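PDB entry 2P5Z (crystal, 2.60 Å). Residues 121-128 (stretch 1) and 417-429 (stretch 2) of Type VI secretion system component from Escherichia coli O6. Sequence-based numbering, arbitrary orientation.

Stretch 1, residues 121-128: RQNAIYQN
Stretch 2 417-429: RDTWKPGYESLWV

The two stretches belong to one chain but lie at least 295 residues apart in sequence wherever they touch, and together they bury 816 Å². Stretch 1 is extended from Q122 to Q127, with strand geometry around 124-127; stretch 2 runs as loop through 417-425, then as a strand over 426-429. The two strands cross at 66° with their axes no closer than 7.5 Å, so the pairing is made mainly by the segments before the second strand. CA atoms come nearest at Q122-T419 (5.5 Å), N123-W420 (4.7 Å) and I125-Y424 (5.0 Å).

R121 (phi/psi -133/70) points away and makes no contact. Q122 (-100/148) points toward stretch 2 with chi1 m and chi2 t. Its NE2 lies 3.1 Å from D418 O, but the N-H...O angle of 124° makes this hydrogen bond weak; OE1 packs 3.6 Å from K421 CG.

N123 (-77/140) carries the single beta bridge, with W420 (-107/132). N123 N donates to T419 O at 2.8 Å (142°), and K421 N donates to N123 O at 3.0 Å (162°), so both polar groups of the N123 backbone are engaged, their partners T419 O and K421 N coming from the residues on either side of W420 in sequence. The same N123 O accepts a CA-H...O contact from W420 CA at 3.3 Å. The N123 backbone places CB 3.5 Å from the centroid of the W420 six-membered ring, 9° off the ring normal, a CH-pi contact over the face; beyond CB the side chain has chi1 -53° and chi2 -49°. W420 reaches this position with chi1 -64° and chi2 88°, its ring end coming nearer although its CA-to-CB bond points away overall.

At A124 (-156/150) the CB meets Y424 CB at 3.9 Å and K421 CD at 3.7 Å. Between those partners stretch 2 folds through a type II turn, K421 to Y424, with P422 at -53/123 and G423 at 75/12, a positive phi that favours glycine. Y424 N to K421 O, 3.0 Å, closes the turn, and G423 N makes a very short 2.5 Å hydrogen bond to E425 OE2.

The turn delivers Y424 O to I125 (-118/122), whose N donates to it at 2.9 Å (148°). With chi1 -62° and chi2 145°, I125 places CD1 3.9 Å from W420 CZ3 and CG2 3.9 Å from L427 CD2, linking the loop to the second strand through apolar contacts.

Y126 (-103/138; chi1 -68°, chi2 89°) starts sideways, but its ring end approaches stretch 2. K421, with chi1 m and chi2 to chi4 all t, extends NZ to the edge of that ring and donates to Y126 OH at 2.6 Å. The Y126 and Y424 rings form an oblique pair, centroids 5.0 Å apart and planes at 50°, with CD2 of Y126 3.6 Å from CE2 of Y424 (chi1 -73°, chi2 105°).

Q127 (-121/119; chi1 t, chi2 p) points toward stretch 2 and borders W428. N128 (59/50), where the chain turns a corner, makes no contact.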

ATOM      1  N   ARG A 121     -20.677  -6.644   3.899  1.00 54.12           N
ATOM      2  CA  ARG A 121     -19.770  -6.344   5.011  1.00 62.58           C
ATOM      3  C   ARG A 121     -20.476  -5.920   6.302  1.00 63.00           C
ATOM      4  O   ARG A 121     -20.398  -4.766   6.726  1.00 65.19           O
ATOM      5  CB  ARG A 121     -18.692  -5.309   4.618  1.00 63.86           C
ATOM      6  CG  ARG A 121     -19.172  -4.017   3.929  1.00 67.99           C
ATOM      7  CD  ARG A 121     -17.999  -3.122   3.442  1.00 69.96           C
ATOM      8  NE  ARG A 121     -16.818  -3.141   4.319  1.00 74.87           N
ATOM      9  CZ  ARG A 121     -15.612  -3.600   3.959  1.00 77.32           C
ATOM     10  NH1 ARG A 121     -15.414  -4.083   2.738  1.00 78.95           N
ATOM     11  NH2 ARG A 121     -14.596  -3.578   4.816  1.00 76.37           N
ATOM     12  N   GLN A 122     -21.150  -6.860   6.943  1.00 61.04           N
ATOM     13  CA  GLN A 122     -21.809  -6.558   8.197  1.00 63.01           C
ATOM     14  C   GLN A 122     -20.999  -7.022   9.394  1.00 58.79           C
ATOM     15  O   GLN A 122     -20.299  -8.022   9.318  1.00 57.91           O
ATOM     16  CB  GLN A 122     -23.199  -7.178   8.231  1.00 67.79           C
ATOM     17  CG  GLN A 122     -24.263  -6.350   7.532  1.00 72.89           C
ATOM     18  CD  GLN A 122     -25.664  -6.711   8.007  1.00 75.35           C
ATOM     19  OE1 GLN A 122     -26.196  -7.772   7.666  1.00 74.64           O
ATOM     20  NE2 GLN A 122     -26.265  -5.831   8.808  1.00 75.24           N
ATOM     21  N   ASN A 123     -21.103  -6.291  10.499  1.00 57.79           N
ATOM     22  CA  ASN A 123     -20.491  -6.713  11.767  1.00 53.66           C
ATOM     23  C   ASN A 123     -21.275  -7.816  12.487  1.00 49.50           C
ATOM     24  O   ASN A 123     -22.504  -7.791  12.532  1.00 46.52           O
ATOM     25  CB  ASN A 123     -20.321  -5.518  12.700  1.00 55.20           C
ATOM     26  CG  ASN A 123     -19.584  -4.371  12.057  1.00 56.66           C
ATOM     27  OD1 ASN A 123     -18.521  -4.554  11.465  1.00 60.03           O
ATOM     28  ND2 ASN A 123     -20.136  -3.171  12.184  1.00 54.56           N
ATOM     29  N   ALA A 124     -20.571  -8.785  13.061  1.00 48.10           N
ATOM     30  CA  ALA A 124     -21.262  -9.877  13.741  1.00 49.17           C
ATOM     31  C   ALA A 124     -20.408 -10.558  14.791  1.00 48.08           C
ATOM     32  O   ALA A 124     -19.191 -10.628  14.654  1.00 51.33           O
ATOM     33  CB  ALA A 124     -21.746 -10.903  12.730  1.00 50.22           C
ATOM     34  N   ILE A 125     -21.050 -11.076  15.837  1.00 47.72           N
ATOM     35  CA  ILE A 125     -20.349 -11.877  16.851  1.00 47.99           C
ATOM     36  C   ILE A 125     -20.951 -13.277  16.847  1.00 50.07           C
ATOM     37  O   ILE A 125     -22.152 -13.450  17.040  1.00 55.47           O
ATOM     38  CB  ILE A 125     -20.438 -11.236  18.265  1.00 45.67           C
ATOM     39  CG1 ILE A 125     -19.766  -9.872  18.268  1.00 48.71           C
ATOM     40  CG2 ILE A 125     -19.778 -12.109  19.324  1.00 41.10           C
ATOM     41  CD1 ILE A 125     -20.445  -8.885  19.172  1.00 55.96           C
ATOM     42  N   TYR A 126     -20.114 -14.270  16.605  1.00 49.21           N
ATOM     43  CA  TYR A 126     -20.575 -15.631  16.415  1.00 50.47           C
ATOM     44  C   TYR A 126     -20.263 -16.314  17.701  1.00 51.08           C
ATOM     45  O   TYR A 126     -19.201 -16.098  18.272  1.00 52.71           O
ATOM     46  CB  TYR A 126     -19.862 -16.313  15.224  1.00 53.44           C
ATOM     47  CG  TYR A 126     -20.240 -15.702  13.881  1.00 53.17           C
ATOM     48  CD1 TYR A 126     -19.520 -14.624  13.349  1.00 51.17           C
ATOM     49  CD2 TYR A 126     -21.331 -16.178  13.162  1.00 51.90           C
ATOM     50  CE1 TYR A 126     -19.879 -14.049  12.149  1.00 51.47           C
ATOM     51  CE2 TYR A 126     -21.697 -15.608  11.949  1.00 51.35           C
ATOM     52  CZ  TYR A 126     -20.965 -14.549  11.453  1.00 53.08           C
ATOM     53  OH  TYR A 126     -21.331 -13.979  10.259  1.00 56.25           O
ATOM     54  N   GLN A 127     -21.202 -17.136  18.156  1.00 57.36           N
ATOM     55  CA  GLN A 127     -21.247 -17.597  19.535  1.00 57.90           C
ATOM     56  C   GLN A 127     -21.163 -19.123  19.563  1.00 52.93           C
ATOM     57  O   GLN A 127     -22.017 -19.778  18.987  1.00 55.06           O
ATOM     58  CB  GLN A 127     -22.560 -17.078  20.154  1.00 63.12           C
ATOM     59  CG  GLN A 127     -22.644 -17.088  21.669  1.00 70.63           C
ATOM     60  CD  GLN A 127     -21.776 -16.024  22.322  1.00 76.32           C
ATOM     61  OE1 GLN A 127     -21.704 -14.878  21.852  1.00 75.51           O
ATOM     62  NE2 GLN A 127     -21.119 -16.397  23.424  1.00 78.25           N
ATOM     63  N   ASN A 128     -20.132 -19.676  20.201  1.00 50.41           N
ATOM     64  CA  ASN A 128     -19.964 -21.148  20.369  1.00 57.88           C
ATOM     65  C   ASN A 128     -19.904 -21.954  19.079  1.00 59.22           C
ATOM     66  O   ASN A 128     -20.629 -22.934  18.907  1.00 61.34           O
ATOM     67  CB  ASN A 128     -21.010 -21.775  21.322  1.00 60.33           C
ATOM     68  CG  ASN A 128     -21.127 -21.030  22.627  1.00 62.29           C
ATOM     69  OD1 ASN A 128     -22.192 -20.481  22.940  1.00 62.41           O
ATOM     70  ND2 ASN A 128     -20.023 -20.965  23.384  1.00 59.79           N
ATOM     71  N   ARG A 417     -28.105   2.463  13.553  1.00105.70           N
ATOM     72  CA  ARG A 417     -27.200   1.919  12.554  1.00105.75           C
ATOM     73  C   ARG A 417     -27.267   0.393  12.537  1.00106.21           C
ATOM     74  O   ARG A 417     -26.666  -0.276  13.385  1.00105.48           O
ATOM     75  CB  ARG A 417     -25.764   2.398  12.807  1.00104.35           C
ATOM     76  N   ASP A 418     -27.991  -0.155  11.561  1.00106.72           N
ATOM     77  CA  ASP A 418     -28.105  -1.613  11.389  1.00106.89           C
ATOM     78  C   ASP A 418     -26.858  -2.244  10.733  1.00104.40           C
ATOM     79  O   ASP A 418     -26.939  -2.928   9.706  1.00104.27           O
ATOM     80  CB  ASP A 418     -29.397  -1.992  10.633  1.00109.34           C
ATOM     81  CG  ASP A 418     -29.516  -1.312   9.263  1.00112.16           C
ATOM     82  OD1 ASP A 418     -28.840  -0.287   9.027  1.00113.35           O
ATOM     83  OD2 ASP A 418     -30.285  -1.814   8.414  1.00112.32           O
ATOM     84  N   THR A 419     -25.704  -2.028  11.359  1.00 99.23           N
ATOM     85  CA  THR A 419     -24.438  -2.558  10.868  1.00 92.50           C
ATOM     86  C   THR A 419     -24.176  -3.952  11.442  1.00 85.31           C
ATOM     87  O   THR A 419     -23.208  -4.614  11.071  1.00 85.62           O
ATOM     88  CB  THR A 419     -23.272  -1.611  11.221  1.00 93.47           C
ATOM     89  OG1 THR A 419     -23.264  -1.363  12.633  1.00 94.22           O
ATOM     90  CG2 THR A 419     -23.429  -0.284  10.493  1.00 93.21           C
ATOM     91  N   TRP A 420     -25.059  -4.385  12.337  1.00 76.77           N
ATOM     92  CA  TRP A 420     -24.938  -5.672  13.007  1.00 68.09           C
ATOM     93  C   TRP A 420     -25.959  -6.674  12.486  1.00 70.02           C
ATOM     94  O   TRP A 420     -27.135  -6.345  12.347  1.00 72.00           O
ATOM     95  CB  TRP A 420     -25.046  -5.501  14.535  1.00 54.80           C
ATOM     96  CG  TRP A 420     -23.909  -4.686  15.074  1.00 50.77           C
ATOM     97  CD1 TRP A 420     -23.862  -3.325  15.193  1.00 50.46           C
ATOM     98  CD2 TRP A 420     -22.634  -5.171  15.513  1.00 43.50           C
ATOM     99  NE1 TRP A 420     -22.639  -2.935  15.699  1.00 49.09           N
ATOM    100  CE2 TRP A 420     -21.868  -4.049  15.897  1.00 45.03           C
ATOM    101  CE3 TRP A 420     -22.075  -6.440  15.635  1.00 46.26           C
ATOM    102  CZ2 TRP A 420     -20.560  -4.159  16.374  1.00 48.03           C
ATOM    103  CZ3 TRP A 420     -20.764  -6.553  16.115  1.00 49.61           C
ATOM    104  CH2 TRP A 420     -20.025  -5.415  16.463  1.00 49.39           C
ATOM    105  N   LYS A 421     -25.492  -7.884  12.177  1.00 72.31           N
ATOM    106  CA  LYS A 421     -26.367  -8.991  11.801  1.00 77.39           C
ATOM    107  C   LYS A 421     -27.328  -9.332  12.951  1.00 80.96           C
ATOM    108  O   LYS A 421     -26.926  -9.304  14.118  1.00 82.23           O
ATOM    109  CB  LYS A 421     -25.534 -10.217  11.401  1.00 78.97           C
ATOM    110  CG  LYS A 421     -24.815 -10.071  10.058  1.00 82.24           C
ATOM    111  CD  LYS A 421     -23.935 -11.283   9.739  1.00 80.77           C
ATOM    112  CE  LYS A 421     -22.838 -10.939   8.727  1.00 81.96           C
ATOM    113  NZ  LYS A 421     -21.732 -11.940   8.750  1.00 78.86           N
ATOM    114  N   PRO A 422     -28.608  -9.611  12.622  1.00 82.35           N
ATOM    115  CA  PRO A 422     -29.669  -9.927  13.584  1.00 80.59           C
ATOM    116  C   PRO A 422     -29.311 -11.051  14.550  1.00 77.13           C
ATOM    117  O   PRO A 422     -28.965 -12.157  14.124  1.00 74.68           O
ATOM    118  CB  PRO A 422     -30.830 -10.373  12.692  1.00 84.56           C
ATOM    119  CG  PRO A 422     -30.602  -9.676  11.399  1.00 86.25           C
ATOM    120  CD  PRO A 422     -29.113  -9.620  11.234  1.00 84.60           C
ATOM    121  N   GLY A 423     -29.368 -10.747  15.846  1.00 74.14           N
ATOM    122  CA  GLY A 423     -29.065 -11.722  16.896  1.00 71.69           C
ATOM    123  C   GLY A 423     -27.586 -12.015  17.045  1.00 69.42           C
ATOM    124  O   GLY A 423     -27.190 -12.970  17.722  1.00 66.83           O
ATOM    125  N   TYR A 424     -26.764 -11.192  16.402  1.00 65.57           N
ATOM    126  CA  TYR A 424     -25.332 -11.369  16.447  1.00 63.23           C
ATOM    127  C   TYR A 424     -24.677 -10.126  17.025  1.00 59.57           C
ATOM    128  O   TYR A 424     -23.493  -9.877  16.797  1.00 59.17           O
ATOM    129  CB  TYR A 424     -24.790 -11.637  15.050  1.00 61.29           C
ATOM    130  CG  TYR A 424     -25.083 -13.002  14.487  1.00 58.04           C
ATOM    131  CD1 TYR A 424     -26.047 -13.176  13.512  1.00 59.43           C
ATOM    132  CD2 TYR A 424     -24.365 -14.108  14.896  1.00 56.10           C
ATOM    133  CE1 TYR A 424     -26.303 -14.415  12.972  1.00 59.57           C
ATOM    134  CE2 TYR A 424     -24.610 -15.360  14.370  1.00 57.08           C
ATOM    135  CZ  TYR A 424     -25.577 -15.514  13.400  1.00 59.78           C
ATOM    136  OH  TYR A 424     -25.822 -16.771  12.859  1.00 59.94           O
ATOM    137  N   GLU A 425     -25.459  -9.367  17.787  1.00 57.39           N
ATOM    138  CA  GLU A 425     -25.036  -8.081  18.330  1.00 57.24           C
ATOM    139  C   GLU A 425     -24.564  -8.191  19.768  1.00 56.27           C
ATOM    140  O   GLU A 425     -24.199  -7.193  20.376  1.00 53.51           O
ATOM    141  CB  GLU A 425     -26.182  -7.060  18.291  1.00 59.74           C
ATOM    142  CG  GLU A 425     -27.168  -7.203  17.134  1.00 69.72           C
ATOM    143  CD  GLU A 425     -28.366  -8.100  17.454  1.00 73.69           C
ATOM    144  OE1 GLU A 425     -28.495  -8.529  18.624  1.00 75.62           O
ATOM    145  OE2 GLU A 425     -29.165  -8.381  16.527  1.00 72.78           O
ATOM    146  N   SER A 426     -24.593  -9.386  20.342  1.00 55.58           N
ATOM    147  CA  SER A 426     -24.375  -9.449  21.775  1.00 54.56           C
ATOM    148  C   SER A 426     -23.047 -10.095  22.167  1.00 58.30           C
ATOM    149  O   SER A 426     -22.570 -11.025  21.520  1.00 61.16           O
ATOM    150  CB  SER A 426     -25.605 -10.028  22.495  1.00 53.08           C
ATOM    151  OG  SER A 426     -25.451 -11.394  22.820  1.00 54.44           O
ATOM    152  N   LEU A 427     -22.454  -9.591  23.241  1.00 60.05           N
ATOM    153  CA  LEU A 427     -21.060  -9.845  23.533  1.00 61.13           C
ATOM    154  C   LEU A 427     -20.859 -10.072  25.026  1.00 65.78           C
ATOM    155  O   LEU A 427     -21.332  -9.278  25.841  1.00 67.56           O
ATOM    156  CB  LEU A 427     -20.267  -8.620  23.081  1.00 59.17           C
ATOM    157  CG  LEU A 427     -18.790  -8.633  22.699  1.00 58.32           C
ATOM    158  CD1 LEU A 427     -17.989  -8.122  23.834  1.00 57.91           C
ATOM    159  CD2 LEU A 427     -18.288  -9.994  22.238  1.00 60.26           C
ATOM    160  N   TRP A 428     -20.158 -11.148  25.379  1.00 68.32           N
ATOM    161  CA  TRP A 428     -19.883 -11.492  26.776  1.00 71.54           C
ATOM    162  C   TRP A 428     -18.561 -10.912  27.228  1.00 71.45           C
ATOM    163  O   TRP A 428     -17.508 -11.341  26.779  1.00 71.15           O
ATOM    164  CB  TRP A 428     -19.889 -13.010  26.974  1.00 78.75           C
ATOM    165  CG  TRP A 428     -21.266 -13.564  27.016  1.00 81.41           C
ATOM    166  CD1 TRP A 428     -21.953 -14.141  25.989  1.00 82.30           C
ATOM    167  CD2 TRP A 428     -22.154 -13.555  28.141  1.00 84.96           C
ATOM    168  NE1 TRP A 428     -23.213 -14.505  26.404  1.00 83.80           N
ATOM    169  CE2 TRP A 428     -23.361 -14.160  27.723  1.00 85.45           C
ATOM    170  CE3 TRP A 428     -22.045 -13.101  29.466  1.00 84.82           C
ATOM    171  CZ2 TRP A 428     -24.450 -14.328  28.584  1.00 83.44           C
ATOM    172  CZ3 TRP A 428     -23.129 -13.264  30.319  1.00 82.69           C
ATOM    173  CH2 TRP A 428     -24.313 -13.878  29.875  1.00 82.41           C
ATOM    174  N   VAL A 429     -18.609  -9.953  28.143  1.00 72.98           N
ATOM    175  CA  VAL A 429     -17.435  -9.122  28.379  1.00 74.20           C
ATOM    176  C   VAL A 429     -17.143  -8.786  29.861  1.00 77.15           C
ATOM    177  O   VAL A 429     -18.055  -8.614  30.667  1.00 77.97           O
ATOM    178  CB  VAL A 429     -17.516  -7.870  27.452  1.00 72.30           C
ATOM    179  CG1 VAL A 429     -18.450  -6.791  27.991  1.00 72.75           C
ATOM    180  CG2 VAL A 429     -16.164  -7.335  27.127  1.00 71.25           C
TER